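Local coordinates for protein SusD homolog (Bacteroides thetaiotaomicron, PDB 3EHM) that probably binds mucin O-glycans at the cell surface, as a SusD-like lipoprotein that takes part in their utilization by this gut bacterium, at residues A[95-107]-A[122-136]. Sequence-based numbering, arbitrary orientation.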
loop_
_atom_site.group_PDB
_atom_site.type_symbol
_atom_site.label_atom_id
_atom_site.label_comp_id
_atom_site.label_asym_id
_atom_site.label_seq_id
_atom_site.Cartn_x
_atom_site.Cartn_y
_atom_site.Cartn_z
ATOM N N PHE A 95 -4.549 -9.424 7.076
ATOM C CA PHE A 95 -4.836 -9.142 5.674
ATOM C C PHE A 95 -6.096 -9.828 5.151
ATOM O O PHE A 95 -6.724 -9.329 4.220
ATOM C CB PHE A 95 -3.655 -9.558 4.781
ATOM C CG PHE A 95 -2.519 -8.571 4.754
ATOM C CD1 PHE A 95 -1.250 -8.938 5.202
ATOM C CD2 PHE A 95 -2.707 -7.284 4.257
ATOM C CE1 PHE A 95 -0.184 -8.037 5.151
ATOM C CE2 PHE A 95 -1.645 -6.373 4.200
ATOM C CZ PHE A 95 -0.380 -6.752 4.649
ATOM N N TYR A 96 -6.476 -10.961 5.740
ATOM C CA TYR A 96 -7.640 -11.690 5.235
ATOM C C TYR A 96 -8.719 -12.154 6.210
ATOM O O TYR A 96 -9.882 -11.787 6.059
ATOM C CB TYR A 96 -7.168 -12.915 4.434
ATOM C CG TYR A 96 -8.288 -13.778 3.870
ATOM C CD1 TYR A 96 -8.876 -13.483 2.638
ATOM C CD2 TYR A 96 -8.767 -14.882 4.578
ATOM C CE1 TYR A 96 -9.917 -14.271 2.121
ATOM C CE2 TYR A 96 -9.808 -15.671 4.077
ATOM C CZ TYR A 96 -10.378 -15.361 2.848
ATOM O OH TYR A 96 -11.403 -16.140 2.356
ATOM N N SER A 97 -8.344 -12.963 7.198
ATOM C CA SER A 97 -9.327 -13.524 8.118
ATOM C C SER A 97 -10.055 -12.613 9.102
ATOM O O SER A 97 -11.224 -12.863 9.398
ATOM C CB SER A 97 -8.716 -14.716 8.873
ATOM O OG SER A 97 -7.687 -14.314 9.758
ATOM N N GLN A 98 -9.405 -11.571 9.616
ATOM C CA GLN A 98 -10.095 -10.694 10.568
ATOM C C GLN A 98 -11.319 -10.040 9.933
ATOM O O GLN A 98 -12.392 -10.005 10.535
ATOM C CB GLN A 98 -9.156 -9.609 11.118
ATOM C CG GLN A 98 -8.118 -10.117 12.129
ATOM C CD GLN A 98 -8.712 -10.609 13.455
ATOM O OE1 GLN A 98 -7.994 -11.147 14.303
ATOM N NE2 GLN A 98 -10.013 -10.420 13.639
ATOM N N ILE A 99 -11.170 -9.537 8.710
ATOM C CA ILE A 99 -12.291 -8.896 8.037
ATOM C C ILE A 99 -13.291 -9.928 7.487
ATOM O O ILE A 99 -14.463 -9.617 7.275
ATOM C CB ILE A 99 -11.790 -7.957 6.908
ATOM C CG1 ILE A 99 -12.914 -7.005 6.495
ATOM C CG2 ILE A 99 -11.306 -8.766 5.715
ATOM C CD1 ILE A 99 -12.466 -5.904 5.554
ATOM N N PHE A 100 -12.832 -11.160 7.273
ATOM C CA PHE A 100 -13.709 -12.223 6.772
ATOM C C PHE A 100 -14.872 -12.458 7.730
ATOM O O PHE A 100 -16.012 -12.631 7.303
ATOM C CB PHE A 100 -12.950 -13.545 6.625
ATOM C CG PHE A 100 -13.823 -14.697 6.196
ATOM C CD1 PHE A 100 -14.131 -14.894 4.854
ATOM C CD2 PHE A 100 -14.363 -15.570 7.139
ATOM C CE1 PHE A 100 -14.968 -15.941 4.451
ATOM C CE2 PHE A 100 -15.203 -16.620 6.748
ATOM C CZ PHE A 100 -15.502 -16.803 5.400
ATOM N N LEU A 101 -14.565 -12.471 9.025
ATOM C CA LEU A 101 -15.565 -12.708 10.062
ATOM C C LEU A 101 -16.814 -11.841 9.946
ATOM O O LEU A 101 -17.905 -12.352 9.686
ATOM C CB LEU A 101 -14.944 -12.529 11.456
ATOM C CG LEU A 101 -14.238 -13.731 12.091
ATOM C CD1 LEU A 101 -15.263 -14.833 12.341
ATOM C CD2 LEU A 101 -13.122 -14.229 11.195
ATOM N N PRO A 102 -16.677 -10.519 10.147
ATOM C CA PRO A 102 -17.863 -9.666 10.043
ATOM C C PRO A 102 -18.487 -9.649 8.644
ATOM O O PRO A 102 -19.709 -9.529 8.506
ATOM C CB PRO A 102 -17.341 -8.299 10.482
ATOM C CG PRO A 102 -15.914 -8.325 10.042
ATOM C CD PRO A 102 -15.475 -9.714 10.439
ATOM N N TRP A 103 -17.667 -9.761 7.604
ATOM C CA TRP A 103 -18.221 -9.763 6.254
ATOM C C TRP A 103 -19.132 -10.964 6.057
ATOM O O TRP A 103 -20.221 -10.840 5.500
ATOM C CB TRP A 103 -17.133 -9.824 5.178
ATOM C CG TRP A 103 -17.740 -10.003 3.810
ATOM C CD1 TRP A 103 -18.289 -9.029 3.021
ATOM C CD2 TRP A 103 -17.984 -11.246 3.138
ATOM N NE1 TRP A 103 -18.867 -9.590 1.906
ATOM C CE2 TRP A 103 -18.694 -10.949 1.952
ATOM C CE3 TRP A 103 -17.676 -12.583 3.424
ATOM C CZ2 TRP A 103 -19.103 -11.940 1.052
ATOM C CZ3 TRP A 103 -18.081 -13.569 2.531
ATOM C CH2 TRP A 103 -18.789 -13.239 1.358
ATOM N N ASN A 104 -18.671 -12.126 6.506
ATOM C CA ASN A 104 -19.428 -13.358 6.362
ATOM C C ASN A 104 -20.788 -13.295 7.046
ATOM O O ASN A 104 -21.766 -13.841 6.535
ATOM C CB ASN A 104 -18.623 -14.539 6.904
ATOM C CG ASN A 104 -19.253 -15.878 6.566
ATOM O OD1 ASN A 104 -19.593 -16.147 5.412
ATOM N ND2 ASN A 104 -19.400 -16.731 7.572
ATOM N N GLU A 105 -20.854 -12.631 8.199
ATOM C CA GLU A 105 -22.124 -12.510 8.912
ATOM C C GLU A 105 -23.069 -11.586 8.145
ATOM O O GLU A 105 -24.269 -11.842 8.067
ATOM C CB GLU A 105 -21.904 -11.972 10.325
ATOM C CG GLU A 105 -20.913 -12.783 11.136
ATOM C CD GLU A 105 -20.906 -12.404 12.605
ATOM O OE1 GLU A 105 -21.148 -11.217 12.920
ATOM O OE2 GLU A 105 -20.648 -13.296 13.443
ATOM N N ILE A 106 -22.520 -10.514 7.578
ATOM C CA ILE A 106 -23.320 -9.570 6.804
ATOM C C ILE A 106 -23.864 -10.297 5.579
ATOM O O ILE A 106 -25.037 -10.168 5.233
ATOM C CB ILE A 106 -22.471 -8.357 6.339
ATOM C CG1 ILE A 106 -22.091 -7.499 7.547
ATOM C CG2 ILE A 106 -23.244 -7.524 5.313
ATOM C CD1 ILE A 106 -21.263 -6.275 7.191
ATOM N N TYR A 107 -22.998 -11.069 4.932
ATOM C CA TYR A 107 -23.368 -11.835 3.748
ATOM C C TYR A 107 -24.515 -12.788 4.069
ATOM O O TYR A 107 -25.526 -12.828 3.366
ATOM C CB TYR A 107 -22.159 -12.632 3.246
ATOM C CG TYR A 107 -22.438 -13.506 2.043
ATOM C CD1 TYR A 107 -22.820 -12.949 0.826
ATOM C CD2 TYR A 107 -22.303 -14.892 2.119
ATOM C CE1 TYR A 107 -23.061 -13.749 -0.289
ATOM C CE2 TYR A 107 -22.542 -15.702 1.010
ATOM C CZ TYR A 107 -22.919 -15.122 -0.189
ATOM O OH TYR A 107 -23.146 -15.917 -1.290
ATOM N N LEU A 122 -25.053 -4.791 1.328
ATOM C CA LEU A 122 -24.177 -5.908 1.000
ATOM C C LEU A 122 -23.127 -5.511 -0.032
ATOM O O LEU A 122 -21.957 -5.866 0.106
ATOM C CB LEU A 122 -24.992 -7.103 0.480
ATOM C CG LEU A 122 -24.185 -8.303 -0.040
ATOM C CD1 LEU A 122 -23.257 -8.818 1.043
ATOM C CD2 LEU A 122 -25.129 -9.404 -0.486
ATOM N N GLU A 123 -23.532 -4.770 -1.063
ATOM C CA GLU A 123 -22.576 -4.359 -2.089
ATOM C C GLU A 123 -21.535 -3.387 -1.535
ATOM O O GLU A 123 -20.381 -3.407 -1.955
ATOM C CB GLU A 123 -23.294 -3.743 -3.295
ATOM C CG GLU A 123 -24.127 -4.740 -4.109
ATOM C CD GLU A 123 -23.397 -6.051 -4.387
ATOM O OE1 GLU A 123 -22.184 -6.027 -4.694
ATOM O OE2 GLU A 123 -24.046 -7.115 -4.307
ATOM N N ILE A 124 -21.937 -2.536 -0.598
ATOM C CA ILE A 124 -20.989 -1.604 0.005
ATOM C C ILE A 124 -20.014 -2.443 0.833
ATOM O O ILE A 124 -18.806 -2.208 0.830
ATOM C CB ILE A 124 -21.713 -0.567 0.901
ATOM C CG1 ILE A 124 -22.491 0.409 0.013
ATOM C CG2 ILE A 124 -20.701 0.186 1.782
ATOM C CD1 ILE A 124 -23.372 1.372 0.772
ATOM N N ALA A 125 -20.549 -3.440 1.526
ATOM C CA ALA A 125 -19.722 -4.333 2.331
ATOM C C ALA A 125 -18.767 -5.094 1.408
ATOM O O ALA A 125 -17.618 -5.354 1.765
ATOM C CB ALA A 125 -20.603 -5.307 3.101
ATOM N N ASN A 126 -19.244 -5.442 0.215
ATOM C CA ASN A 126 -18.416 -6.156 -0.751
ATOM C C ASN A 126 -17.241 -5.289 -1.221
ATOM O O ASN A 126 -16.138 -5.787 -1.428
ATOM C CB ASN A 126 -19.257 -6.605 -1.959
ATOM C CG ASN A 126 -20.135 -7.815 -1.650
ATOM O OD1 ASN A 126 -19.873 -8.559 -0.705
ATOM N ND2 ASN A 126 -21.166 -8.027 -2.464
ATOM N N ILE A 127 -17.475 -3.993 -1.392
ATOM C CA ILE A 127 -16.408 -3.094 -1.821
ATOM C C ILE A 127 -15.337 -3.022 -0.731
ATOM O O ILE A 127 -14.143 -3.148 -1.009
ATOM C CB ILE A 127 -16.943 -1.672 -2.097
ATOM C CG1 ILE A 127 -17.902 -1.704 -3.292
ATOM C CG2 ILE A 127 -15.773 -0.712 -2.358
ATOM C CD1 ILE A 127 -18.616 -0.382 -3.542
ATOM N N VAL A 128 -15.766 -2.825 0.512
ATOM C CA VAL A 128 -14.827 -2.759 1.629
ATOM C C VAL A 128 -14.049 -4.071 1.734
ATOM O O VAL A 128 -12.842 -4.069 1.960
ATOM C CB VAL A 128 -15.557 -2.488 2.961
ATOM C CG1 VAL A 128 -14.579 -2.552 4.120
ATOM C CG2 VAL A 128 -16.212 -1.119 2.914
ATOM N N ARG A 129 -14.742 -5.193 1.560
ATOM C CA ARG A 129 -14.087 -6.494 1.627
ATOM C C ARG A 129 -13.029 -6.618 0.530
ATOM O O ARG A 129 -11.909 -7.074 0.775
ATOM C CB ARG A 129 -15.105 -7.621 1.453
ATOM C CG ARG A 129 -14.505 -9.008 1.643
ATOM C CD ARG A 129 -15.373 -10.093 1.030
ATOM N NE ARG A 129 -15.315 -10.069 -0.430
ATOM C CZ ARG A 129 -15.828 -11.012 -1.212
ATOM N NH1 ARG A 129 -16.444 -12.055 -0.675
ATOM N NH2 ARG A 129 -15.710 -10.922 -2.529
ATOM N N ASN A 130 -13.389 -6.202 -0.678
ATOM C CA ASN A 130 -12.478 -6.290 -1.809
ATOM C C ASN A 130 -11.264 -5.373 -1.713
ATOM O O ASN A 130 -10.195 -5.720 -2.203
ATOM C CB ASN A 130 -13.237 -6.057 -3.118
ATOM C CG ASN A 130 -14.268 -7.148 -3.384
ATOM O OD1 ASN A 130 -14.085 -8.295 -2.976
ATOM N ND2 ASN A 130 -15.347 -6.796 -4.072
ATOM N N ILE A 131 -11.408 -4.211 -1.083
ATOM C CA ILE A 131 -10.257 -3.324 -0.935
ATOM C C ILE A 131 -9.269 -4.026 -0.008
ATOM O O ILE A 131 -8.058 -3.983 -0.214
ATOM C CB ILE A 131 -10.635 -1.981 -0.297
ATOM C CG1 ILE A 131 -11.562 -1.202 -1.225
ATOM C CG2 ILE A 131 -9.369 -1.163 -0.026
ATOM C CD1 ILE A 131 -12.101 0.069 -0.600
ATOM N N ALA A 132 -9.801 -4.683 1.016
ATOM C CA ALA A 132 -8.961 -5.395 1.971
ATOM C C ALA A 132 -8.323 -6.635 1.346
ATOM O O ALA A 132 -7.126 -6.874 1.510
ATOM C CB ALA A 132 -9.782 -5.791 3.192
ATOM N N TRP A 133 -9.113 -7.417 0.620
ATOM C CA TRP A 133 -8.579 -8.630 0.014
ATOM C C TRP A 133 -7.697 -8.383 -1.198
ATOM O O TRP A 133 -6.995 -9.290 -1.645
ATOM C CB TRP A 133 -9.709 -9.607 -0.307
ATOM C CG TRP A 133 -10.311 -10.197 0.937
ATOM C CD1 TRP A 133 -9.936 -9.943 2.232
ATOM C CD2 TRP A 133 -11.379 -11.146 1.010
ATOM N NE1 TRP A 133 -10.703 -10.680 3.101
ATOM C CE2 TRP A 133 -11.598 -11.426 2.379
ATOM C CE3 TRP A 133 -12.172 -11.789 0.051
ATOM C CZ2 TRP A 133 -12.580 -12.324 2.813
ATOM C CZ3 TRP A 133 -13.148 -12.683 0.482
ATOM C CH2 TRP A 133 -13.342 -12.940 1.852
ATOM N N LEU A 134 -7.727 -7.163 -1.729
ATOM C CA LEU A 134 -6.853 -6.819 -2.841
ATOM C C LEU A 134 -5.454 -6.806 -2.219
ATOM O O LEU A 134 -4.480 -7.233 -2.836
ATOM C CB LEU A 134 -7.190 -5.436 -3.408
ATOM C CG LEU A 134 -6.198 -4.891 -4.447
ATOM C CD1 LEU A 134 -6.028 -5.893 -5.587
ATOM C CD2 LEU A 134 -6.701 -3.556 -4.987
ATOM N N ARG A 135 -5.370 -6.320 -0.983
ATOM C CA ARG A 135 -4.103 -6.290 -0.259
ATOM C C ARG A 135 -3.675 -7.729 0.026
ATOM O O ARG A 135 -2.506 -8.086 -0.131
ATOM C CB ARG A 135 -4.260 -5.544 1.073
ATOM C CG ARG A 135 -4.384 -4.030 0.945
ATOM C CD ARG A 135 -5.119 -3.440 2.143
ATOM N NE ARG A 135 -4.429 -3.634 3.419
ATOM C CZ ARG A 135 -3.402 -2.900 3.837
ATOM N NH1 ARG A 135 -2.930 -1.917 3.079
ATOM N NH2 ARG A 135 -2.867 -3.128 5.029
ATOM N N ALA A 136 -4.633 -8.547 0.448
ATOM C CA ALA A 136 -4.364 -9.948 0.771
ATOM C C ALA A 136 -3.736 -10.693 -0.402
ATOM O O ALA A 136 -2.684 -11.319 -0.260
ATOM C CB ALA A 136 -5.654 -10.642 1.201
HETATM O O HOH W 1 -6.311 -6.425 4.079
#
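W103 NE1 donates to N126 OD1 at 3.0 Å, a bond lying in the indole plane and running almost straight on from the amide C=O. N126 is steadied in turn through ND2, which bonds E123 OE1. The second indole makes a longer hydrogen bond: W133 NE1 reaches the backbone Y96 O at 3.3 Å, tilted from its ring plane. Near F95 a water lies within hydrogen-bonding distance of both F95 O and A132 O, linking the two backbones.

R129 lies between both indoles. Its CD sits 3.4 Å from the centroid of the W103 five-membered ring, a CH-pi contact, while the guanidinium makes a cation-pi contact over the six-membered ring; NH2 bonds N130 OD1 in the carbonyl plane, which fixes the group's turn. R129 CG covers one face of W133, and on the opposite face Y96 forms an offset stack, planes at 26°. With CG anti to the backbone N (chi1 179°), the Y96 ring swings over W133, and its OH bonds A144 O. Swapping W103 for a leucine would probably leave N126 OD1 without its donor and R129 without one of its two indoles.

Outward, F100 CD1 meets the W133 edge, I99 CD1 packs on A132 CB at 3.6 Å, I106 CG2 rests on A125 CB, and L122 CD1 meets the edge of the Y107 ring. Segments 95-107 and 122-136 run antiparallel (162°), their axes 9.0 Å apart at closest approach, a helical hairpin consistent with the tetratricopeptide-repeat architecture of SusD-like proteins.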